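Long-range contact in phosphoribosylformylglycinamidine cyclo-ligase (Thermus thermophilus HB8, PDB 5AVM), which probably catalyses the ATP-dependent ring closure of formylglycinamidine ribonucleotide to aminoimidazole ribonucleotide, a step of de novo purine biosynthesis: residues V76-N85 with L118-H129. Sequence-based numbering, arbitrary orientation.
Sequences VSGLGFDLVN and LLASLAEACRAH
Phe81 lies with one ring face against Ala125, a knob in the hole formed by Ser121, Glu124, Ala125 and Ala128. From CB, CG swings anti to the carbonyl carbon (chi1 -69°), and this brings the ring over to 118-129. CG meets Ala125 CB at 3.7 Å, and that methyl stands almost over the ring centroid, a CH-pi contact. CD1 and CD2 both lie against the same methyl, CD1 also nearing Ser121 OG. Farther out, CE1 nears Ser121 O, CE2 rests on Ala125 CA at 3.6 Å with Ala128 CB beyond, and CZ lies by Ala125 N before reaching the backbone and CB of Glu124. With the ring cut back to an alanine, the Ala125 methyl would probably lose its aromatic cover and a gap would open between Ser121 and Ala128.

Gly80 lets the backbones close to 3.9 Å between its CA and Leu122 CA; a CB there would collide with Ser121. Ser121 OG donates to Ser77 O (2.7 Å) from well above the carbonyl plane and accepts a weak, bent bond from Gly80 N. Val84 fills the next hole, and beyond it His129 NE2 donates to Asn85 OD1 (2.9 Å), the amide and imidazole planes steeply inclined; Asn85 ND2 is held by His221 O.

The segments 79-85 and 118-129 cross at -47° in the N-terminal AIR synthase domain, where Leu83 and Leu122 pack on Phe101 of strand 97-107, and Leu79 and Leu118 on Ile152 of strand 150-161.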
# COMPACT_ATOMS: atom_id res chain seq x y z
N VAL B 76 10.00 6.66 -17.30
CA VAL B 76 9.01 6.39 -16.26
C VAL B 76 8.09 7.59 -16.03
O VAL B 76 7.24 7.58 -15.13
CB VAL B 76 9.72 6.04 -14.94
CG1 VAL B 76 10.46 4.74 -15.07
CG2 VAL B 76 10.70 7.14 -14.58
N SER B 77 8.26 8.62 -16.86
CA SER B 77 7.49 9.86 -16.79
C SER B 77 5.99 9.67 -16.68
O SER B 77 5.28 10.55 -16.17
CB SER B 77 7.75 10.70 -18.04
OG SER B 77 7.00 10.18 -19.13
N GLY B 78 5.49 8.54 -17.18
CA GLY B 78 4.06 8.30 -17.13
C GLY B 78 3.59 7.40 -16.02
O GLY B 78 2.41 7.39 -15.68
N LEU B 79 4.51 6.65 -15.43
CA LEU B 79 4.16 5.72 -14.36
C LEU B 79 3.37 6.38 -13.22
O LEU B 79 2.55 5.73 -12.57
CB LEU B 79 5.42 5.02 -13.83
CG LEU B 79 6.13 4.15 -14.88
CD1 LEU B 79 7.29 3.39 -14.25
CD2 LEU B 79 5.15 3.17 -15.48
N GLY B 80 3.60 7.67 -13.01
CA GLY B 80 2.88 8.37 -11.96
C GLY B 80 1.40 8.46 -12.29
O GLY B 80 0.55 8.38 -11.40
N PHE B 81 1.08 8.63 -13.56
CA PHE B 81 -0.32 8.70 -13.95
C PHE B 81 -0.94 7.31 -14.00
O PHE B 81 -2.12 7.14 -13.69
CB PHE B 81 -0.47 9.41 -15.30
CG PHE B 81 -0.13 10.88 -15.25
CD1 PHE B 81 1.19 11.31 -15.09
CD2 PHE B 81 -1.14 11.84 -15.35
CE1 PHE B 81 1.50 12.66 -15.02
CE2 PHE B 81 -0.84 13.20 -15.28
CZ PHE B 81 0.49 13.61 -15.11
N ASP B 82 -0.15 6.32 -14.39
CA ASP B 82 -0.64 4.95 -14.46
C ASP B 82 -1.19 4.51 -13.11
O ASP B 82 -2.27 3.93 -13.04
CB ASP B 82 0.46 3.99 -14.90
CG ASP B 82 0.72 4.04 -16.41
OD1 ASP B 82 -0.24 3.86 -17.19
OD2 ASP B 82 1.89 4.25 -16.81
N LEU B 83 -0.46 4.80 -12.04
CA LEU B 83 -0.89 4.42 -10.69
C LEU B 83 -2.07 5.24 -10.17
O LEU B 83 -3.08 4.69 -9.73
CB LEU B 83 0.29 4.55 -9.72
CG LEU B 83 -0.03 4.20 -8.27
CD1 LEU B 83 -0.69 2.83 -8.19
CD2 LEU B 83 1.25 4.24 -7.46
N VAL B 84 -1.92 6.56 -10.21
CA VAL B 84 -2.95 7.47 -9.74
C VAL B 84 -4.26 7.28 -10.50
O VAL B 84 -5.33 7.16 -9.88
CB VAL B 84 -2.47 8.93 -9.84
CG1 VAL B 84 -3.60 9.90 -9.58
CG2 VAL B 84 -1.34 9.15 -8.85
N ASN B 85 -4.19 7.26 -11.82
CA ASN B 85 -5.38 7.08 -12.65
C ASN B 85 -6.05 5.73 -12.44
O ASN B 85 -7.27 5.63 -12.51
CB ASN B 85 -5.04 7.27 -14.12
CG ASN B 85 -4.76 8.71 -14.45
OD1 ASN B 85 -4.75 9.56 -13.56
ND2 ASN B 85 -4.51 9.00 -15.73
N LEU B 118 10.08 9.38 -10.76
CA LEU B 118 8.84 8.75 -10.33
C LEU B 118 8.11 9.72 -9.40
O LEU B 118 6.95 10.05 -9.62
CB LEU B 118 9.12 7.44 -9.59
CG LEU B 118 9.52 6.25 -10.46
CD1 LEU B 118 9.81 5.03 -9.58
CD2 LEU B 118 8.40 5.95 -11.46
N LEU B 119 8.80 10.17 -8.35
CA LEU B 119 8.20 11.12 -7.42
C LEU B 119 7.68 12.30 -8.21
O LEU B 119 6.62 12.85 -7.92
CB LEU B 119 9.24 11.59 -6.42
CG LEU B 119 9.72 10.51 -5.46
CD1 LEU B 119 10.78 11.05 -4.53
CD2 LEU B 119 8.52 9.99 -4.68
N ALA B 120 8.44 12.70 -9.23
CA ALA B 120 8.07 13.82 -10.07
C ALA B 120 6.75 13.53 -10.76
O ALA B 120 5.86 14.38 -10.81
CB ALA B 120 9.15 14.07 -11.10
N SER B 121 6.63 12.31 -11.30
CA SER B 121 5.44 11.86 -12.02
C SER B 121 4.18 11.79 -11.16
O SER B 121 3.11 12.27 -11.55
CB SER B 121 5.71 10.50 -12.66
OG SER B 121 4.67 10.15 -13.56
N LEU B 122 4.30 11.18 -9.98
CA LEU B 122 3.16 11.03 -9.08
C LEU B 122 2.63 12.38 -8.63
O LEU B 122 1.42 12.55 -8.49
CB LEU B 122 3.56 10.17 -7.89
CG LEU B 122 3.72 8.70 -8.27
CD1 LEU B 122 4.75 8.02 -7.38
CD2 LEU B 122 2.36 8.01 -8.17
N ALA B 123 3.53 13.33 -8.41
CA ALA B 123 3.13 14.66 -7.98
C ALA B 123 2.34 15.36 -9.09
O ALA B 123 1.40 16.12 -8.83
CB ALA B 123 4.35 15.48 -7.60
N GLU B 124 2.72 15.10 -10.34
CA GLU B 124 2.05 15.70 -11.50
C GLU B 124 0.68 15.07 -11.73
O GLU B 124 -0.25 15.76 -12.12
CB GLU B 124 2.90 15.52 -12.77
CG GLU B 124 4.29 16.16 -12.74
CD GLU B 124 5.02 16.06 -14.10
OE1 GLU B 124 4.47 16.59 -15.09
OE2 GLU B 124 6.13 15.48 -14.17
N ALA B 125 0.57 13.77 -11.49
CA ALA B 125 -0.69 13.04 -11.68
C ALA B 125 -1.74 13.43 -10.65
O ALA B 125 -2.92 13.55 -10.97
CB ALA B 125 -0.44 11.54 -11.61
N CYS B 126 -1.30 13.61 -9.41
CA CYS B 126 -2.22 14.00 -8.35
C CYS B 126 -2.69 15.42 -8.52
O CYS B 126 -3.89 15.67 -8.53
CB CYS B 126 -1.55 13.86 -6.98
SG CYS B 126 -1.31 12.17 -6.47
N ARG B 127 -1.76 16.36 -8.65
CA ARG B 127 -2.17 17.75 -8.81
C ARG B 127 -2.96 17.96 -10.10
O ARG B 127 -3.67 18.96 -10.23
CB ARG B 127 -0.97 18.70 -8.72
CG ARG B 127 0.03 18.65 -9.84
CD ARG B 127 1.13 19.70 -9.65
NE ARG B 127 0.62 21.08 -9.70
CZ ARG B 127 0.34 21.82 -8.63
NH1 ARG B 127 0.50 21.34 -7.40
NH2 ARG B 127 -0.11 23.06 -8.78
N ALA B 128 -2.85 17.01 -11.03
CA ALA B 128 -3.57 17.09 -12.29
C ALA B 128 -5.05 16.86 -12.02
O ALA B 128 -5.92 17.31 -12.78
CB ALA B 128 -3.05 16.05 -13.27
N HIS B 129 -5.33 16.15 -10.93
CA HIS B 129 -6.70 15.84 -10.54
C HIS B 129 -7.12 16.62 -9.30
O HIS B 129 -8.23 16.45 -8.80
CB HIS B 129 -6.84 14.35 -10.26
CG HIS B 129 -6.66 13.49 -11.47
ND1 HIS B 129 -7.53 13.52 -12.54
CD2 HIS B 129 -5.71 12.57 -11.78
CE1 HIS B 129 -7.13 12.65 -13.45
NE2 HIS B 129 -6.03 12.06 -13.02